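Local coordinates for protein uridylate kinase (Archaeoglobus fulgidus, PDB 2IJ9) that probably catalyses the ATP-dependent, reversible phosphorylation of UMP to UDP, a step on the pyrimidine route to CTP, at residues T136-P146 with G175-L183; E21-Q32 with G200-V209. The protein carries 1 engineered substitution. One frame throughout, in Å; residues are numbered along the deposited sequence.

Interaction 1: residues T136-P146 with G175-L183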
loop_
_atom_site.group_PDB
_atom_site.type_symbol
_atom_site.label_atom_id
_atom_site.label_comp_id
_atom_site.label_asym_id
_atom_site.label_seq_id
_atom_site.Cartn_x
_atom_site.Cartn_y
_atom_site.Cartn_z
ATOM N N THR B 136 18.037 -6.459 8.748
ATOM C CA THR B 136 17.407 -5.155 8.923
ATOM C C THR B 136 17.564 -4.269 7.664
ATOM O O THR B 136 18.060 -4.727 6.630
ATOM C CB THR B 136 17.902 -4.458 10.239
ATOM O OG1 THR B 136 17.317 -3.153 10.364
ATOM C CG2 THR B 136 19.422 -4.345 10.283
ATOM N N ASN B 137 17.116 -3.016 7.749
ATOM C CA ASN B 137 17.191 -2.088 6.618
ATOM C C ASN B 137 18.440 -1.212 6.680
ATOM O O ASN B 137 18.702 -0.418 5.776
ATOM C CB ASN B 137 15.911 -1.241 6.500
ATOM C CG ASN B 137 15.354 -0.832 7.849
ATOM O OD1 ASN B 137 16.105 -0.523 8.779
ATOM N ND2 ASN B 137 14.025 -0.836 7.965
ATOM N N VAL B 138 19.210 -1.360 7.753
ATOM C CA VAL B 138 20.538 -0.746 7.815
ATOM C C VAL B 138 21.619 -1.824 7.637
ATOM O O VAL B 138 21.318 -3.020 7.651
ATOM C CB VAL B 138 20.750 0.117 9.094
ATOM C CG1 VAL B 138 19.593 1.115 9.247
ATOM C CG2 VAL B 138 20.897 -0.757 10.336
ATOM N N ASP B 139 22.866 -1.386 7.473
ATOM C CA ASP B 139 23.966 -2.255 7.028
ATOM C C ASP B 139 24.644 -3.040 8.167
ATOM O O ASP B 139 25.135 -4.153 7.964
ATOM C CB ASP B 139 25.000 -1.405 6.280
ATOM C CG ASP B 139 25.809 -2.196 5.253
ATOM O OD1 ASP B 139 25.835 -3.451 5.302
ATOM O OD2 ASP B 139 26.434 -1.536 4.390
ATOM N N GLY B 140 24.675 -2.453 9.356
ATOM C CA GLY B 140 25.226 -3.124 10.521
ATOM C C GLY B 140 24.893 -2.314 11.752
ATOM O O GLY B 140 23.911 -1.567 11.771
ATOM N N VAL B 141 25.706 -2.462 12.789
ATOM C CA VAL B 141 25.562 -1.633 13.976
ATOM C C VAL B 141 26.455 -0.424 13.786
ATOM O O VAL B 141 27.563 -0.555 13.281
ATOM C CB VAL B 141 25.968 -2.386 15.251
ATOM C CG1 VAL B 141 25.744 -1.513 16.486
ATOM C CG2 VAL B 141 25.173 -3.684 15.365
ATOM N N TYR B 142 25.976 0.751 14.188
ATOM C CA TYR B 142 26.704 1.995 13.913
ATOM C C TYR B 142 27.208 2.761 15.151
ATOM O O TYR B 142 26.774 2.503 16.279
ATOM C CB TYR B 142 25.899 2.878 12.950
ATOM C CG TYR B 142 26.025 2.387 11.529
ATOM C CD1 TYR B 142 25.195 1.379 11.033
ATOM C CD2 TYR B 142 26.990 2.912 10.688
ATOM C CE1 TYR B 142 25.326 0.916 9.723
ATOM C CE2 TYR B 142 27.134 2.461 9.386
ATOM C CZ TYR B 142 26.306 1.465 8.907
ATOM O OH TYR B 142 26.464 1.042 7.604
ATOM N N SER B 143 28.126 3.701 14.903
ATOM C CA SER B 143 28.993 4.320 15.920
ATOM C C SER B 143 28.347 5.256 16.963
ATOM O O SER B 143 27.206 5.047 17.387
ATOM C CB SER B 143 30.181 5.020 15.234
ATOM O OG SER B 143 29.790 6.241 14.622
ATOM N N ALA B 144 29.108 6.276 17.369
ATOM C CA ALA B 144 28.743 7.173 18.472
ATOM C C ALA B 144 27.593 8.120 18.137
ATOM O O ALA B 144 27.766 9.065 17.362
ATOM C CB ALA B 144 29.966 7.962 18.948
ATOM N N ASP B 145 26.439 7.835 18.749
ATOM C CA ASP B 145 25.144 8.556 18.618
ATOM C C ASP B 145 24.074 7.813 17.769
ATOM O O ASP B 145 23.040 7.415 18.318
ATOM C CB ASP B 145 25.281 10.057 18.286
ATOM C CG ASP B 145 25.934 10.850 19.412
ATOM O OD1 ASP B 145 26.491 10.233 20.347
ATOM O OD2 ASP B 145 25.892 12.096 19.358
ATOM N N PRO B 146 24.297 7.630 16.445
ATOM C CA PRO B 146 25.183 8.232 15.440
ATOM C C PRO B 146 24.504 9.287 14.540
ATOM O O PRO B 146 23.327 9.613 14.734
ATOM C CB PRO B 146 25.618 7.018 14.600
ATOM C CG PRO B 146 24.615 5.902 14.930
ATOM C CD PRO B 146 23.589 6.480 15.867
ATOM N N GLY B 175 20.528 8.121 17.197
ATOM C CA GLY B 175 19.639 6.995 17.470
ATOM C C GLY B 175 19.288 6.192 16.229
ATOM O O GLY B 175 18.147 5.747 16.079
ATOM N N THR B 176 20.272 6.013 15.342
ATOM C CA THR B 176 20.142 5.154 14.153
ATOM C C THR B 176 20.088 3.699 14.602
ATOM O O THR B 176 19.488 2.847 13.938
ATOM C CB THR B 176 21.324 5.334 13.158
ATOM O OG1 THR B 176 21.689 6.716 13.073
ATOM C CG2 THR B 176 20.956 4.831 11.766
ATOM N N ASN B 177 20.713 3.434 15.748
ATOM C CA ASN B 177 20.624 2.141 16.412
ATOM C C ASN B 177 19.236 1.835 16.980
ATOM O O ASN B 177 19.117 1.234 18.051
ATOM C CB ASN B 177 21.684 2.028 17.516
ATOM C CG ASN B 177 22.891 1.201 17.095
ATOM O OD1 ASN B 177 23.055 0.855 15.923
ATOM N ND2 ASN B 177 23.741 0.878 18.060
ATOM N N VAL B 178 18.191 2.233 16.251
ATOM C CA VAL B 178 16.819 1.838 16.577
ATOM C C VAL B 178 16.637 0.330 16.369
ATOM O O VAL B 178 15.706 -0.277 16.904
ATOM C CB VAL B 178 15.740 2.656 15.791
ATOM C CG1 VAL B 178 15.361 3.928 16.556
ATOM C CG2 VAL B 178 16.194 2.965 14.352
ATOM N N VAL B 179 17.545 -0.265 15.597
ATOM C CA VAL B 179 17.637 -1.714 15.504
ATOM C C VAL B 179 18.989 -2.024 16.120
ATOM O O VAL B 179 19.726 -1.095 16.385
ATOM C CB VAL B 179 17.639 -2.168 14.024
ATOM C CG1 VAL B 179 16.238 -2.541 13.583
ATOM C CG2 VAL B 179 18.212 -1.076 13.100
ATOM N N ILE B 180 19.360 -3.248 16.476
ATOM C CA ILE B 180 18.714 -4.267 17.268
ATOM C C ILE B 180 18.190 -3.745 18.626
ATOM O O ILE B 180 18.623 -2.702 19.119
ATOM C CB ILE B 180 19.850 -5.292 17.559
ATOM C CG1 ILE B 180 19.355 -6.741 17.588
ATOM C CG2 ILE B 180 20.682 -4.887 18.801
ATOM C CD1 ILE B 180 20.402 -7.750 17.084
ATOM N N ASP B 181 17.262 -4.495 19.221
ATOM C CA ASP B 181 16.656 -4.163 20.517
ATOM C C ASP B 181 17.643 -4.442 21.651
ATOM O O ASP B 181 18.541 -5.271 21.504
ATOM C CB ASP B 181 15.358 -4.978 20.700
ATOM C CG ASP B 181 14.563 -4.590 21.948
ATOM O OD1 ASP B 181 14.679 -3.433 22.419
ATOM O OD2 ASP B 181 13.806 -5.452 22.452
ATOM N N LEU B 182 17.481 -3.736 22.770
ATOM C CA LEU B 182 18.306 -3.936 23.962
ATOM C C LEU B 182 18.145 -5.349 24.518
ATOM O O LEU B 182 19.143 -6.029 24.792
ATOM C CB LEU B 182 17.947 -2.897 25.037
ATOM C CG LEU B 182 18.403 -3.100 26.490
ATOM C CD1 LEU B 182 19.923 -2.958 26.645
ATOM C CD2 LEU B 182 17.667 -2.136 27.414
ATOM N N LEU B 183 16.890 -5.778 24.676
ATOM C CA LEU B 183 16.581 -7.107 25.210
ATOM C C LEU B 183 17.049 -8.190 24.251
ATOM O O LEU B 183 17.474 -9.249 24.686
ATOM C CB LEU B 183 15.086 -7.262 25.514
ATOM C CG LEU B 183 14.433 -6.176 26.384
ATOM C CD1 LEU B 183 12.933 -6.416 26.541
ATOM C CD2 LEU B 183 15.109 -6.053 27.752
#
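Val179, Asn177 and Thr176 pack loop against loop on Thr136, Val138, Val141 and Pro146, where the chain leaves the end of strand 131-136 and meets the residues leading into helix 182-191. The contact is mixed, methyl groups and polar side-chain atoms packing together, with a backbone bond at the far end and a weak polar one midway. At the strand end Val179 does most of the work: its CG1 lies 3.4 Å from Thr136 OG1, and its CG2 meets Val138 CG2 tip to tip at 3.9 Å. Thr136 presents its hydroxyl here because OG1 stands anti to the backbone N (chi1 177°), which carries it toward the valine. Further along, the amide of Asn177 crosses Val141 at about a right angle, with Asn177 ND2 3.5 Å from Val141 CG1. Asn177 OD1 takes a weak but straight bond from the backbone N of Tyr142 (3.4 Å, 179°). At the other end the Pro146 ring, preceded by a cis peptide, lies obliquely against Thr176, Pro146 CD to Thr176 OG1 3.4 Å. There the backbone N of Gly175 bonds to Asp145 O at 2.8 Å, reaching it from above the carbonyl plane. Helix 160-166 adds Ile166 against Val141 and Asn177. The predicted ATP-binding residues Thr136, Asn137, Tyr142 and Asp145 all lie on 136-146, and this loop is likely to border the nucleotide site at a strand end of an amino acid kinase fold.

Interaction 2: residues E21-Q32 with G200-V209; sequences EFAKTIESVAQQ and GTPENIMKAV
Helices 21-32 and 202-209 run side by side in nearly the same direction, their axes 9.6 Å apart and inclined by 16°, and they come nearest in backbone at Phe22 and Pro202. Pro202 is gripped by three residues. Its CD sits over one face of the Phe22 ring in a CH-pi contact, 3.9 Å from the centroid and offset toward the rim. Its CG meets Glu21 CG at 3.6 Å, and the third residue is Thr25. The edge of the same aromatic ring receives Ile205 CD1, in plane and 3.8 Å from Phe22 CE1, while Gly200 O also comes up near the ring plane. Thr25 divides its branches: a chi1 of -79° sets OG1 beside the backbone N, where it packs against Pro202 CB, and turns the methyl CG2 to the other side, where it meets Ile205 CG2 at 3.7 Å. One turn on from Pro202, Met206, bent at chi2 and chi3, brings CE to Ser28 CB at 3.7 Å; its CE also lies alongside Val29 CG2, the two side chains running antiparallel to each other. Val29 CG1 and Val209 CG2 then close the row tip to tip at 3.7 Å. The interface is thus held by apolar contact. A second subunit covers its outer side, with its Ser148 packed on both Thr25 and Pro202. Toward the sheet, Ile26 and Val29 rest on strand 34-39, Ile205 on strands 131-136 and 195-199, and Val209 on strand 131-136, which makes the pair adjacent helices over one face of the central sheet.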
loop_
_atom_site.group_PDB
_atom_site.type_symbol
_atom_site.label_atom_id
_atom_site.label_comp_id
_atom_site.label_asym_id
_atom_site.label_seq_id
_atom_site.Cartn_x
_atom_site.Cartn_y
_atom_site.Cartn_z
ATOM N N GLU B 21 12.088 -13.144 -4.322
ATOM C CA GLU B 21 13.536 -13.056 -4.191
ATOM C C GLU B 21 14.004 -13.551 -2.822
ATOM O O GLU B 21 14.963 -14.325 -2.740
ATOM C CB GLU B 21 14.003 -11.616 -4.440
ATOM C CG GLU B 21 15.454 -11.468 -4.896
ATOM C CD GLU B 21 15.939 -10.016 -4.909
ATOM O OE1 GLU B 21 15.440 -9.208 -4.093
ATOM O OE2 GLU B 21 16.828 -9.685 -5.728
ATOM N N PHE B 22 13.322 -13.126 -1.758
ATOM C CA PHE B 22 13.639 -13.602 -0.399
ATOM C C PHE B 22 13.382 -15.098 -0.192
ATOM O O PHE B 22 14.240 -15.813 0.344
ATOM C CB PHE B 22 12.869 -12.809 0.655
ATOM C CG PHE B 22 13.488 -11.487 0.988
ATOM C CD1 PHE B 22 14.553 -11.403 1.878
ATOM C CD2 PHE B 22 13.000 -10.322 0.420
ATOM C CE1 PHE B 22 15.121 -10.172 2.190
ATOM C CE2 PHE B 22 13.561 -9.094 0.724
ATOM C CZ PHE B 22 14.623 -9.018 1.611
ATOM N N ALA B 23 12.204 -15.563 -0.613
ATOM C CA ALA B 23 11.852 -16.979 -0.523
ATOM C C ALA B 23 12.912 -17.845 -1.186
ATOM O O ALA B 23 13.430 -18.780 -0.579
ATOM C CB ALA B 23 10.493 -17.246 -1.144
ATOM N N LYS B 24 13.260 -17.501 -2.422
ATOM C CA LYS B 24 14.239 -18.263 -3.185
ATOM C C LYS B 24 15.559 -18.427 -2.444
ATOM O O LYS B 24 16.142 -19.521 -2.445
ATOM C CB LYS B 24 14.449 -17.655 -4.572
ATOM C CG LYS B 24 13.335 -18.016 -5.559
ATOM C CD LYS B 24 13.819 -18.002 -6.996
ATOM C CE LYS B 24 12.727 -18.472 -7.943
ATOM N NZ LYS B 24 13.217 -18.589 -9.346
ATOM N N THR B 25 16.009 -17.352 -1.799
ATOM C CA THR B 25 17.175 -17.427 -0.931
ATOM C C THR B 25 16.938 -18.381 0.245
ATOM O O THR B 25 17.769 -19.259 0.527
ATOM C CB THR B 25 17.596 -16.030 -0.448
ATOM O OG1 THR B 25 18.329 -15.386 -1.489
ATOM C CG2 THR B 25 18.483 -16.099 0.790
ATOM N N ILE B 26 15.790 -18.243 0.905
ATOM C CA ILE B 26 15.489 -19.060 2.083
ATOM C C ILE B 26 15.414 -20.532 1.695
ATOM O O ILE B 26 15.948 -21.392 2.385
ATOM C CB ILE B 26 14.188 -18.598 2.764
ATOM C CG1 ILE B 26 14.383 -17.216 3.392
ATOM C CG2 ILE B 26 13.741 -19.585 3.834
ATOM C CD1 ILE B 26 13.068 -16.501 3.703
ATOM N N GLU B 27 14.788 -20.802 0.562
ATOM C CA GLU B 27 14.722 -22.145 0.016
ATOM C C GLU B 27 16.106 -22.729 -0.275
ATOM O O GLU B 27 16.352 -23.889 0.033
ATOM C CB GLU B 27 13.874 -22.142 -1.249
ATOM C CG GLU B 27 13.690 -23.494 -1.869
ATOM C CD GLU B 27 12.860 -24.397 -1.014
ATOM O OE1 GLU B 27 11.632 -24.158 -0.912
ATOM O OE2 GLU B 27 13.443 -25.352 -0.456
ATOM N N SER B 28 16.995 -21.925 -0.859
ATOM C CA SER B 28 18.405 -22.310 -1.042
ATOM C C SER B 28 19.079 -22.716 0.255
ATOM O O SER B 28 19.649 -23.812 0.351
ATOM C CB SER B 28 19.220 -21.182 -1.674
ATOM O OG SER B 28 19.451 -21.434 -3.045
ATOM N N VAL B 29 19.008 -21.835 1.250
ATOM C CA VAL B 29 19.588 -22.125 2.552
ATOM C C VAL B 29 18.962 -23.375 3.176
ATOM O O VAL B 29 19.646 -24.163 3.833
ATOM C CB VAL B 29 19.471 -20.928 3.500
ATOM C CG1 VAL B 29 20.177 -21.217 4.807
ATOM C CG2 VAL B 29 20.081 -19.700 2.864
ATOM N N ALA B 30 17.670 -23.566 2.922
ATOM C CA ALA B 30 16.936 -24.728 3.409
ATOM C C ALA B 30 17.332 -26.051 2.757
ATOM O O ALA B 30 17.150 -27.108 3.370
ATOM C CB ALA B 30 15.454 -24.511 3.261
ATOM N N GLN B 31 17.855 -25.999 1.528
ATOM C CA GLN B 31 18.318 -27.218 0.846
ATOM C C GLN B 31 19.418 -27.894 1.661
ATOM O O GLN B 31 19.399 -29.109 1.865
ATOM C CB GLN B 31 18.832 -26.937 -0.577
ATOM C CG GLN B 31 17.934 -26.089 -1.471
ATOM C CD GLN B 31 16.742 -26.835 -2.070
ATOM O OE1 GLN B 31 16.362 -27.914 -1.614
ATOM N NE2 GLN B 31 16.141 -26.242 -3.100
ATOM N N GLN B 32 20.360 -27.083 2.136
ATOM C CA GLN B 32 21.462 -27.561 2.966
ATOM C C GLN B 32 21.118 -27.623 4.464
ATOM O O GLN B 32 21.509 -28.563 5.155
ATOM C CB GLN B 32 22.735 -26.719 2.724
ATOM C CG GLN B 32 22.494 -25.293 2.151
ATOM C CD GLN B 32 23.758 -24.415 2.110
ATOM O OE1 GLN B 32 23.682 -23.195 2.274
ATOM N NE2 GLN B 32 24.916 -25.036 1.888
ATOM N N GLY B 200 19.159 -6.352 4.954
ATOM C CA GLY B 200 18.404 -7.511 4.531
ATOM C C GLY B 200 18.211 -7.627 3.037
ATOM O O GLY B 200 17.190 -7.200 2.502
ATOM N N THR B 201 19.196 -8.202 2.360
ATOM C CA THR B 201 19.021 -8.560 0.968
ATOM C C THR B 201 19.459 -10.001 0.797
ATOM O O THR B 201 20.424 -10.435 1.437
ATOM C CB THR B 201 19.805 -7.619 0.037
ATOM O OG1 THR B 201 19.988 -8.243 -1.242
ATOM C CG2 THR B 201 21.159 -7.295 0.619
ATOM N N PRO B 202 18.731 -10.756 -0.038
ATOM C CA PRO B 202 19.045 -12.134 -0.438
ATOM C C PRO B 202 20.541 -12.453 -0.517
ATOM O O PRO B 202 20.955 -13.509 -0.032
ATOM C CB PRO B 202 18.399 -12.240 -1.816
ATOM C CG PRO B 202 17.183 -11.342 -1.715
ATOM C CD PRO B 202 17.475 -10.288 -0.646
ATOM N N GLU B 203 21.336 -11.554 -1.106
ATOM C CA GLU B 203 22.791 -11.730 -1.164
ATOM C C GLU B 203 23.411 -11.746 0.221
ATOM O O GLU B 203 24.154 -12.667 0.549
ATOM C CB GLU B 203 23.477 -10.644 -1.998
ATOM C CG GLU B 203 24.971 -10.924 -2.234
ATOM C CD GLU B 203 25.803 -9.673 -2.450
ATOM O OE1 GLU B 203 25.299 -8.705 -3.047
ATOM O OE2 GLU B 203 26.974 -9.666 -2.027
ATOM N N ASN B 204 23.106 -10.732 1.024
ATOM C CA ASN B 204 23.692 -10.617 2.356
ATOM C C ASN B 204 23.298 -11.751 3.274
ATOM O O ASN B 204 24.106 -12.212 4.086
ATOM C CB ASN B 204 23.277 -9.317 3.025
ATOM C CG ASN B 204 23.961 -8.125 2.441
ATOM O OD1 ASN B 204 24.390 -8.145 1.282
ATOM N ND2 ASN B 204 24.054 -7.058 3.231
ATOM N N ILE B 205 22.046 -12.176 3.154
ATOM C CA ILE B 205 21.534 -13.281 3.949
ATOM C C ILE B 205 22.333 -14.546 3.641
ATOM O O ILE B 205 22.845 -15.195 4.576
ATOM C CB ILE B 205 20.020 -13.458 3.713
ATOM C CG1 ILE B 205 19.271 -12.330 4.435
ATOM C CG2 ILE B 205 19.534 -14.845 4.159
ATOM C CD1 ILE B 205 17.835 -12.147 4.000
ATOM N N MET B 206 22.468 -14.839 2.337
ATOM C CA MET B 206 23.286 -15.942 1.817
ATOM C C MET B 206 24.732 -15.892 2.309
ATOM O O MET B 206 25.270 -16.909 2.740
ATOM C CB MET B 206 23.273 -15.939 0.289
ATOM C CG MET B 206 23.856 -17.197 -0.333
ATOM S SD MET B 206 22.937 -18.673 0.145
ATOM C CE MET B 206 21.371 -18.356 -0.647
ATOM N N LYS B 207 25.337 -14.706 2.235
ATOM C CA LYS B 207 26.675 -14.445 2.769
ATOM C C LYS B 207 26.788 -14.725 4.260
ATOM O O LYS B 207 27.706 -15.425 4.685
ATOM C CB LYS B 207 27.093 -13.000 2.496
ATOM C CG LYS B 207 27.412 -12.722 1.026
ATOM C CD LYS B 207 27.863 -11.289 0.814
ATOM C CE LYS B 207 29.315 -11.089 1.231
ATOM N NZ LYS B 207 29.834 -9.762 0.803
ATOM N N ALA B 208 25.853 -14.182 5.042
ATOM C CA ALA B 208 25.798 -14.415 6.495
ATOM C C ALA B 208 25.669 -15.900 6.867
ATOM O O ALA B 208 26.347 -16.362 7.802
ATOM C CB ALA B 208 24.684 -13.608 7.124
ATOM N N VAL B 209 24.812 -16.623 6.135
ATOM C CA VAL B 209 24.712 -18.079 6.243
ATOM C C VAL B 209 26.065 -18.755 6.000
ATOM O O VAL B 209 26.501 -19.592 6.788
ATOM C CB VAL B 209 23.674 -18.652 5.254
ATOM C CG1 VAL B 209 23.808 -20.162 5.136
ATOM C CG2 VAL B 209 22.278 -18.292 5.690
#

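Followed from the N terminus, the chain passes 21-32 first, then 136-146, 175-183 and finally 200-209. Interaction 2 therefore closes the long loop, spanning most of the sheet strands, and interaction 1 closes a short one that falls wholly within it, without crossing. Interaction 2 ties two helices together beside the sheet, and interaction 1 folds the segment after strand 131-136 onto the approach to helix 182-191. Their centres lie about 22 Å apart, yet they meet at one point, where Thr136 O and Gly200 N, 2.6 Å apart, form a probable hydrogen bond. Between subunits they meet again: Glu203 bonds to the backbone N of Asp139 of a second subunit.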